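Side-chain contacts in uncharacterized protein MJ0327 (Methanocaldococcus jannaschii DSM 2661, PDB 2QTD), which is of unknown function but, as a putative dinitrogenase-family protein with a ribonuclease H-like fold, may bind an iron-molybdenum cofactor: residues E68-F73 and S100-P105; N18-C23 and N58-K63. All blocks are in the same frame, centred on the assembly; numbering follows the deposited sequence.

Contact 1 (E68-F73 and S100-P105)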
ATOM      1  N   GLU A  68      13.893  -5.705   5.783  1.00 27.52           N
ATOM      2  CA  GLU A  68      13.480  -5.178   7.100  1.00 29.64           C
ATOM      3  C   GLU A  68      12.016  -4.781   7.173  1.00 28.90           C
ATOM      4  O   GLU A  68      11.305  -5.211   8.093  1.00 30.89           O
ATOM      5  CB  GLU A  68      14.365  -3.999   7.548  1.00 31.31           C
ATOM      6  N   ASN A  69      11.547  -4.001   6.194  1.00 28.31           N
ATOM      7  CA  ASN A  69      10.143  -3.606   6.170  1.00 25.72           C
ATOM      8  C   ASN A  69       9.231  -4.795   5.896  1.00 24.61           C
ATOM      9  O   ASN A  69       8.177  -4.914   6.495  1.00 26.08           O
ATOM     10  CB  ASN A  69       9.886  -2.444   5.186  1.00 27.57           C
ATOM     11  CG  ASN A  69      10.356  -1.084   5.740  1.00 31.31           C
ATOM     12  OD1 ASN A  69      10.217  -0.809   6.928  1.00 29.81           O
ATOM     13  ND2 ASN A  69      10.909  -0.244   4.879  1.00 24.56           N
ATOM     14  N   TYR A  70       9.642  -5.691   5.011  1.00 25.20           N
ATOM     15  CA  TYR A  70       8.893  -6.926   4.809  1.00 24.86           C
ATOM     16  C   TYR A  70       8.762  -7.732   6.110  1.00 25.51           C
ATOM     17  O   TYR A  70       7.663  -8.144   6.462  1.00 28.44           O
ATOM     18  CB  TYR A  70       9.501  -7.803   3.709  1.00 25.94           C
ATOM     19  CG  TYR A  70       8.587  -8.965   3.375  1.00 23.22           C
ATOM     20  CD1 TYR A  70       7.502  -8.801   2.518  1.00 21.33           C
ATOM     21  CD2 TYR A  70       8.813 -10.231   3.930  1.00 28.47           C
ATOM     22  CE1 TYR A  70       6.657  -9.865   2.224  1.00 23.19           C
ATOM     23  CE2 TYR A  70       7.966 -11.301   3.646  1.00 30.95           C
ATOM     24  CZ  TYR A  70       6.890 -11.102   2.796  1.00 23.00           C
ATOM     25  OH  TYR A  70       6.067 -12.152   2.503  1.00 29.19           O
ATOM     26  N   LYS A  71       9.872  -7.935   6.810  1.00 29.02           N
ATOM     27  CA  LYS A  71       9.858  -8.628   8.112  1.00 32.30           C
ATOM     28  C   LYS A  71       8.876  -7.985   9.102  1.00 33.34           C
ATOM     29  O   LYS A  71       8.012  -8.677   9.658  1.00 34.25           O
ATOM     30  CB  LYS A  71      11.270  -8.701   8.703  1.00 32.73           C
ATOM     31  CG  LYS A  71      11.388  -9.617   9.906  1.00 38.21           C
ATOM     32  N   LYS A  72       8.975  -6.662   9.255  1.00 33.94           N
ATOM     33  CA  LYS A  72       8.126  -5.878  10.173  1.00 33.83           C
ATOM     34  C   LYS A  72       6.624  -5.956   9.832  1.00 32.44           C
ATOM     35  O   LYS A  72       5.804  -6.361  10.644  1.00 30.87           O
ATOM     36  CB  LYS A  72       8.624  -4.418  10.182  1.00 34.04           C
ATOM     37  CG  LYS A  72       7.702  -3.387  10.824  1.00 38.74           C
ATOM     38  CD  LYS A  72       8.428  -2.072  11.116  1.00 39.89           C
ATOM     39  CE  LYS A  72       7.421  -0.967  11.447  1.00 42.93           C
ATOM     40  NZ  LYS A  72       8.012   0.199  12.161  1.00 48.17           N
ATOM     41  N   PHE A  73       6.264  -5.602   8.610  1.00 31.22           N
ATOM     42  CA  PHE A  73       4.850  -5.516   8.222  1.00 29.50           C
ATOM     43  C   PHE A  73       4.190  -6.861   7.920  1.00 29.88           C
ATOM     44  O   PHE A  73       2.999  -7.007   8.182  1.00 30.29           O
ATOM     45  CB  PHE A  73       4.668  -4.531   7.042  1.00 31.51           C
ATOM     46  CG  PHE A  73       4.916  -3.071   7.400  1.00 34.25           C
ATOM     47  CD1 PHE A  73       3.900  -2.292   7.925  1.00 38.42           C
ATOM     48  CD2 PHE A  73       6.163  -2.477   7.206  1.00 36.06           C
ATOM     49  CE1 PHE A  73       4.117  -0.961   8.255  1.00 39.84           C
ATOM     50  CE2 PHE A  73       6.386  -1.156   7.533  1.00 38.32           C
ATOM     51  CZ  PHE A  73       5.364  -0.392   8.071  1.00 33.34           C
ATOM     52  N   SER A 100      -0.738 -10.117  -7.052  1.00 20.70           N
ATOM     53  CA  SER A 100       0.053 -11.168  -6.409  0.70 18.49           C
ATOM     54  C   SER A 100       0.577 -10.721  -5.059  1.00 19.82           C
ATOM     55  O   SER A 100       0.912  -9.532  -4.863  1.00 19.37           O
ATOM     56  CB  SER A 100       1.208 -11.520  -7.299  0.70 19.71           C
ATOM     57  OG  SER A 100       0.696 -12.067  -8.449  0.70 17.83           O
ATOM     58  N   LYS A 101       0.612 -11.661  -4.119  1.00 18.39           N
ATOM     59  CA  LYS A 101       1.068 -11.433  -2.752  1.00 20.45           C
ATOM     60  C   LYS A 101       2.570 -11.680  -2.700  1.00 20.46           C
ATOM     61  O   LYS A 101       3.069 -12.726  -3.164  1.00 19.90           O
ATOM     62  CB  LYS A 101       0.273 -12.366  -1.803  1.00 22.04           C
ATOM     63  CG  LYS A 101       0.467 -12.131  -0.312  1.00 33.10           C
ATOM     64  CD  LYS A 101      -0.467 -13.053   0.498  1.00 33.60           C
ATOM     65  CE  LYS A 101      -0.374 -12.755   1.981  1.00 37.60           C
ATOM     66  NZ  LYS A 101      -1.390 -13.571   2.755  1.00 43.98           N
ATOM     67  N   ILE A 102       3.306 -10.715  -2.162  1.00 21.49           N
ATOM     68  CA  ILE A 102       4.755 -10.827  -2.078  1.00 23.68           C
ATOM     69  C   ILE A 102       5.109 -11.852  -1.015  1.00 22.08           C
ATOM     70  O   ILE A 102       4.627 -11.787   0.101  1.00 22.77           O
ATOM     71  CB  ILE A 102       5.405  -9.456  -1.799  1.00 21.41           C
ATOM     72  CG1 ILE A 102       5.178  -8.493  -2.976  1.00 21.04           C
ATOM     73  CG2 ILE A 102       6.939  -9.657  -1.463  1.00 23.18           C
ATOM     74  CD1 ILE A 102       5.615  -7.017  -2.755  1.00 28.39           C
ATOM     75  N   SER A 103       5.930 -12.852  -1.374  1.00 26.15           N
ATOM     76  CA  SER A 103       6.418 -13.868  -0.413  1.00 23.91           C
ATOM     77  C   SER A 103       7.872 -13.647   0.050  1.00 23.27           C
ATOM     78  O   SER A 103       8.253 -14.128   1.119  1.00 24.19           O
ATOM     79  CB  SER A 103       6.321 -15.262  -1.003  1.00 26.13           C
ATOM     80  OG  SER A 103       6.763 -15.191  -2.313  1.00 30.08           O
ATOM     81  N   ASN A 104       8.678 -13.014  -0.787  1.00 23.69           N
ATOM     82  CA  ASN A 104      10.027 -12.614  -0.425  1.00 27.59           C
ATOM     83  C   ASN A 104      10.268 -11.358  -1.194  1.00 29.13           C
ATOM     84  O   ASN A 104       9.890 -11.279  -2.361  1.00 31.49           O
ATOM     85  CB  ASN A 104      11.102 -13.637  -0.842  1.00 28.10           C
ATOM     86  CG  ASN A 104      11.062 -14.896  -0.013  1.00 28.22           C
ATOM     87  OD1 ASN A 104      10.625 -15.943  -0.485  1.00 30.06           O
ATOM     88  ND2 ASN A 104      11.455 -14.786   1.247  1.00 24.57           N
ATOM     89  N   PRO A 105      10.930 -10.381  -0.570  1.00 32.80           N
ATOM     90  CA  PRO A 105      11.208  -9.167  -1.304  1.00 34.39           C
ATOM     91  C   PRO A 105      12.329  -9.355  -2.336  1.00 34.43           C
ATOM     92  O   PRO A 105      12.527  -8.470  -3.165  1.00 35.99           O
ATOM     93  CB  PRO A 105      11.606  -8.191  -0.200  1.00 33.67           C
ATOM     94  CG  PRO A 105      12.128  -9.009   0.873  1.00 36.74           C
ATOM     95  CD  PRO A 105      11.478 -10.340   0.800  1.00 35.53           C
ATOM     96  OXT PRO A 105      13.016 -10.394  -2.406  1.00 29.62           O
TER

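Contact 2 (N18-C23 and N58-K63)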
ATOM      1  N   ASN A  18       8.928   3.479  -6.918  1.00 20.10           N
ATOM      2  CA  ASN A  18       9.777   2.301  -7.154  0.70 20.63           C
ATOM      3  C   ASN A  18       9.858   1.368  -5.955  1.00 20.50           C
ATOM      4  O   ASN A  18      10.016   0.154  -6.144  1.00 21.59           O
ATOM      5  CB  ASN A  18      11.192   2.711  -7.547  0.70 21.65           C
ATOM      6  CG  ASN A  18      11.280   3.365  -8.935  0.70 23.76           C
ATOM      7  OD1 ASN A  18      10.333   3.381  -9.716  0.70 34.45           O
ATOM      8  ND2 ASN A  18      12.453   3.905  -9.239  0.70 25.56           N
ATOM      9  N   SER A  19       9.760   1.919  -4.744  1.00 20.46           N
ATOM     10  CA  SER A  19       9.759   1.118  -3.516  1.00 21.25           C
ATOM     11  C   SER A  19       8.947   1.727  -2.396  1.00 21.24           C
ATOM     12  O   SER A  19       8.566   2.925  -2.412  1.00 19.98           O
ATOM     13  CB  SER A  19      11.213   0.871  -3.067  1.00 21.98           C
ATOM     14  OG  SER A  19      11.758   1.963  -2.392  1.00 20.39           O
ATOM     15  N   PHE A  20       8.657   0.869  -1.424  1.00 19.90           N
ATOM     16  CA  PHE A  20       8.032   1.257  -0.184  1.00 24.14           C
ATOM     17  C   PHE A  20       8.904   2.286   0.503  1.00 18.70           C
ATOM     18  O   PHE A  20       8.375   3.227   1.122  1.00 20.09           O
ATOM     19  CB  PHE A  20       7.827  -0.002   0.691  1.00 21.96           C
ATOM     20  CG  PHE A  20       7.097   0.232   1.961  1.00 23.46           C
ATOM     21  CD1 PHE A  20       5.714   0.254   1.967  1.00 20.41           C
ATOM     22  CD2 PHE A  20       7.772   0.404   3.158  1.00 27.73           C
ATOM     23  CE1 PHE A  20       5.005   0.415   3.154  1.00 29.11           C
ATOM     24  CE2 PHE A  20       7.078   0.595   4.329  1.00 24.59           C
ATOM     25  CZ  PHE A  20       5.699   0.622   4.329  1.00 24.66           C
ATOM     26  N   GLU A  21      10.217   2.130   0.383  1.00 24.78           N
ATOM     27  CA  GLU A  21      11.167   2.977   1.107  1.00 21.83           C
ATOM     28  C   GLU A  21      11.364   4.348   0.450  1.00 22.18           C
ATOM     29  O   GLU A  21      11.529   5.327   1.154  1.00 21.84           O
ATOM     30  CB  GLU A  21      12.511   2.258   1.298  1.00 23.40           C
ATOM     31  CG  GLU A  21      12.412   1.020   2.200  1.00 26.74           C
ATOM     32  CD  GLU A  21      11.761  -0.190   1.531  1.00 23.20           C
ATOM     33  OE1 GLU A  21      11.794  -0.308   0.303  1.00 23.80           O
ATOM     34  OE2 GLU A  21      11.168  -1.016   2.246  1.00 27.40           O
ATOM     35  N   ASP A  22      11.342   4.416  -0.885  1.00 19.78           N
ATOM     36  CA  ASP A  22      11.694   5.628  -1.611  1.00 24.03           C
ATOM     37  C   ASP A  22      10.517   6.576  -1.877  1.00 22.62           C
ATOM     38  O   ASP A  22      10.725   7.691  -2.377  1.00 22.78           O
ATOM     39  CB  ASP A  22      12.471   5.264  -2.897  1.00 26.65           C
ATOM     40  CG  ASP A  22      11.617   5.207  -4.168  1.00 31.57           C
ATOM     41  OD1 ASP A  22      10.535   4.647  -4.188  1.00 24.95           O
ATOM     42  OD2 ASP A  22      12.081   5.711  -5.212  1.00 41.42           O
ATOM     43  N   CYS A  23       9.300   6.147  -1.539  1.00 20.33           N
ATOM     44  CA  CYS A  23       8.114   6.940  -1.891  1.00 17.97           C
ATOM     45  C   CYS A  23       8.101   8.335  -1.260  1.00 18.43           C
ATOM     46  O   CYS A  23       8.784   8.607  -0.258  1.00 15.19           O
ATOM     47  CB  CYS A  23       6.822   6.196  -1.603  1.00 18.49           C
ATOM     48  SG  CYS A  23       6.402   5.889   0.099  1.00 19.61           S
ATOM     49  N   ASN A  58      -4.912  -3.072   6.448  1.00 20.06           N
ATOM     50  CA  ASN A  58      -5.078  -4.492   6.135  1.00 22.10           C
ATOM     51  C   ASN A  58      -4.029  -4.985   5.117  1.00 18.77           C
ATOM     52  O   ASN A  58      -3.709  -6.179   5.082  1.00 22.81           O
ATOM     53  CB  ASN A  58      -6.492  -4.787   5.616  1.00 22.74           C
ATOM     54  CG  ASN A  58      -7.590  -4.382   6.590  1.00 22.24           C
ATOM     55  OD1 ASN A  58      -8.140  -3.281   6.514  1.00 24.19           O
ATOM     56  ND2 ASN A  58      -7.896  -5.275   7.534  1.00 31.67           N
ATOM     57  N   ALA A  59      -3.520  -4.110   4.271  1.00 18.82           N
ATOM     58  CA  ALA A  59      -2.734  -4.514   3.115  1.00 20.52           C
ATOM     59  C   ALA A  59      -1.875  -3.359   2.686  1.00 17.65           C
ATOM     60  O   ALA A  59      -2.236  -2.182   2.965  1.00 18.87           O
ATOM     61  CB  ALA A  59      -3.668  -4.929   1.982  1.00 17.51           C
ATOM     62  N   ILE A  60      -0.740  -3.672   2.029  1.00 18.09           N
ATOM     63  CA  ILE A  60       0.127  -2.705   1.365  1.00 18.84           C
ATOM     64  C   ILE A  60       0.200  -3.061  -0.120  1.00 21.35           C
ATOM     65  O   ILE A  60       0.259  -4.251  -0.434  1.00 22.43           O
ATOM     66  CB  ILE A  60       1.555  -2.700   2.006  1.00 18.89           C
ATOM     67  CG1 ILE A  60       1.548  -2.063   3.383  1.00 20.28           C
ATOM     68  CG2 ILE A  60       2.583  -1.961   1.118  1.00 20.56           C
ATOM     69  CD1 ILE A  60       2.799  -2.386   4.291  1.00 20.43           C
ATOM     70  N   ILE A  61       0.237  -2.056  -1.002  1.00 21.36           N
ATOM     71  CA  ILE A  61       0.540  -2.198  -2.446  1.00 17.93           C
ATOM     72  C   ILE A  61       1.810  -1.418  -2.671  1.00 18.16           C
ATOM     73  O   ILE A  61       1.883  -0.246  -2.347  1.00 19.23           O
ATOM     74  CB  ILE A  61      -0.580  -1.767  -3.354  1.00 19.59           C
ATOM     75  CG1 ILE A  61      -1.842  -2.565  -3.090  1.00 19.34           C
ATOM     76  CG2 ILE A  61      -0.188  -1.874  -4.824  1.00 20.36           C
ATOM     77  CD1 ILE A  61      -3.056  -2.003  -3.883  1.00 21.11           C
ATOM     78  N   CYS A  62       2.822  -2.120  -3.185  1.00 19.12           N
ATOM     79  CA  CYS A  62       4.099  -1.527  -3.559  1.00 19.70           C
ATOM     80  C   CYS A  62       4.768  -2.356  -4.665  1.00 19.61           C
ATOM     81  O   CYS A  62       4.323  -3.422  -5.000  1.00 18.88           O
ATOM     82  CB  CYS A  62       5.016  -1.419  -2.339  1.00 19.97           C
ATOM     83  SG  CYS A  62       5.517  -3.044  -1.630  1.00 21.76           S
ATOM     84  N   LYS A  63       5.812  -1.793  -5.246  1.00 22.08           N
ATOM     85  CA  LYS A  63       6.576  -2.463  -6.281  1.00 24.13           C
ATOM     86  C   LYS A  63       7.722  -3.233  -5.698  1.00 25.90           C
ATOM     87  O   LYS A  63       8.070  -4.279  -6.232  1.00 33.39           O
ATOM     88  CB  LYS A  63       7.085  -1.471  -7.306  1.00 22.05           C
ATOM     89  CG  LYS A  63       6.029  -0.829  -8.165  1.00 25.75           C
ATOM     90  CD  LYS A  63       6.687  -0.037  -9.266  1.00 24.51           C
ATOM     91  CE  LYS A  63       5.736   0.746 -10.147  1.00 28.94           C
ATOM     92  NZ  LYS A  63       6.488   1.388 -11.270  1.00 30.77           N
TER
HETATM   93  O   HOH W   1       7.581   3.787 -10.217  1.00 36.96           O

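Contact 1 (E68-F73 and S100-P105)
Y70 swings its ring away from its own helix and across to I102 because CG lies anti to the backbone N (chi1 -171°), while on the other side I102 turns its CG2 branch, also anti to the backbone N, in the direction of that ring. The phenol then reaches past the isoleucine to the main chain behind it. Y70 OH donates to I102 O at 2.8 Å, a bond in which the acceptor sits at the edge of the ring, near its plane. The hydroxyl meets the carbonyl at an ordinary C=O...O angle of 125° but 35° out of the carbonyl plane. S103 O is also close to the hydroxyl, 3.3 Å from Y70 OH, and lies oblique to the ring.

Hydrophobic contacts flank the polar one. I102 CG2 touches the ring at Y70 CE1, 3.7 Å away, as the two side chains slide past each other in opposite directions. P105 comes over one face: its CD stands 4.1 Å from Y70 CG, and its CG is 4.0 Å from Y70 CB, so the proline ring covers the root of the tyrosine and the hydrogen bond fixes the far end. The single tyrosine thus spans the last four residues of the chain from I102 to the terminal proline, tying an irregular C-terminal tail to the helix at the surface.

I102 also pairs through its backbone with I79, and its side chain rests on strand 78-81 and on C62 of strand 59-62. Y70 packs on I79 and I65 as well, which places the contact where helix 67-74 and the tail after helix 87-95 meet beside strand 78-81, an outermost strand of the sheet.

Contact 2 (N18-C23 and N58-K63)
The loop between strands 5-11 and 25-32 lays F20 against I60 of strand 59-62, in the ribonuclease H-like core. F20 holds CG anti to its backbone N (chi1 -176°), which carries the ring over to I60. There F20 CE1 meets I60 CD1 at 3.7 Å, the two side chains crossing at about a right angle, and F20 CD1 lies 3.9 Å from I60 CG2. Replacing F20 with an alanine would probably leave both I60 methyl groups without this partner and open a gap in the buried core. An ST motif shapes the turn beside F20: S19 OG accepts from D22 N at 2.9 Å, and D22 OD1 in return accepts from S19 N at 2.9 Å, approached from above the carboxylate plane, so the turn is gripped from both ends. At the other end, before S19, N18 O rests 3.5 Å from K63 CB. The extended chain of K63 brings NZ to its main partner, D85, in a salt bridge; a water link from NZ to N18 OD1 rests on one of two modelled N18 conformers and is doubtful. The F20 ring also neighbours F26 of strand 25-32 and F73 of helix 67-74, beside I60 of strand 59-62.

Contact 2 is buried near the centre of the chain, whereas contact 1 lies at the surface, and the chemistry follows: in the core, aromatic and aliphatic groups pack and the polar groups lie at the edge of the patch, where K63 pairs with D85, while at the surface a direct tyrosine-to-carbonyl bond joins the packing of I102 and P105. The two share a border at helix 67-74, which follows strand 59-62 in the chain. Its Y70 looks to the C-terminal tail, but N69 and F73 serve contact 2: N69 ND2 is probably hydrogen-bonded to E21 OE2, 2.8 Å away, and F73 meets F20 edge-to-face and packs on I60.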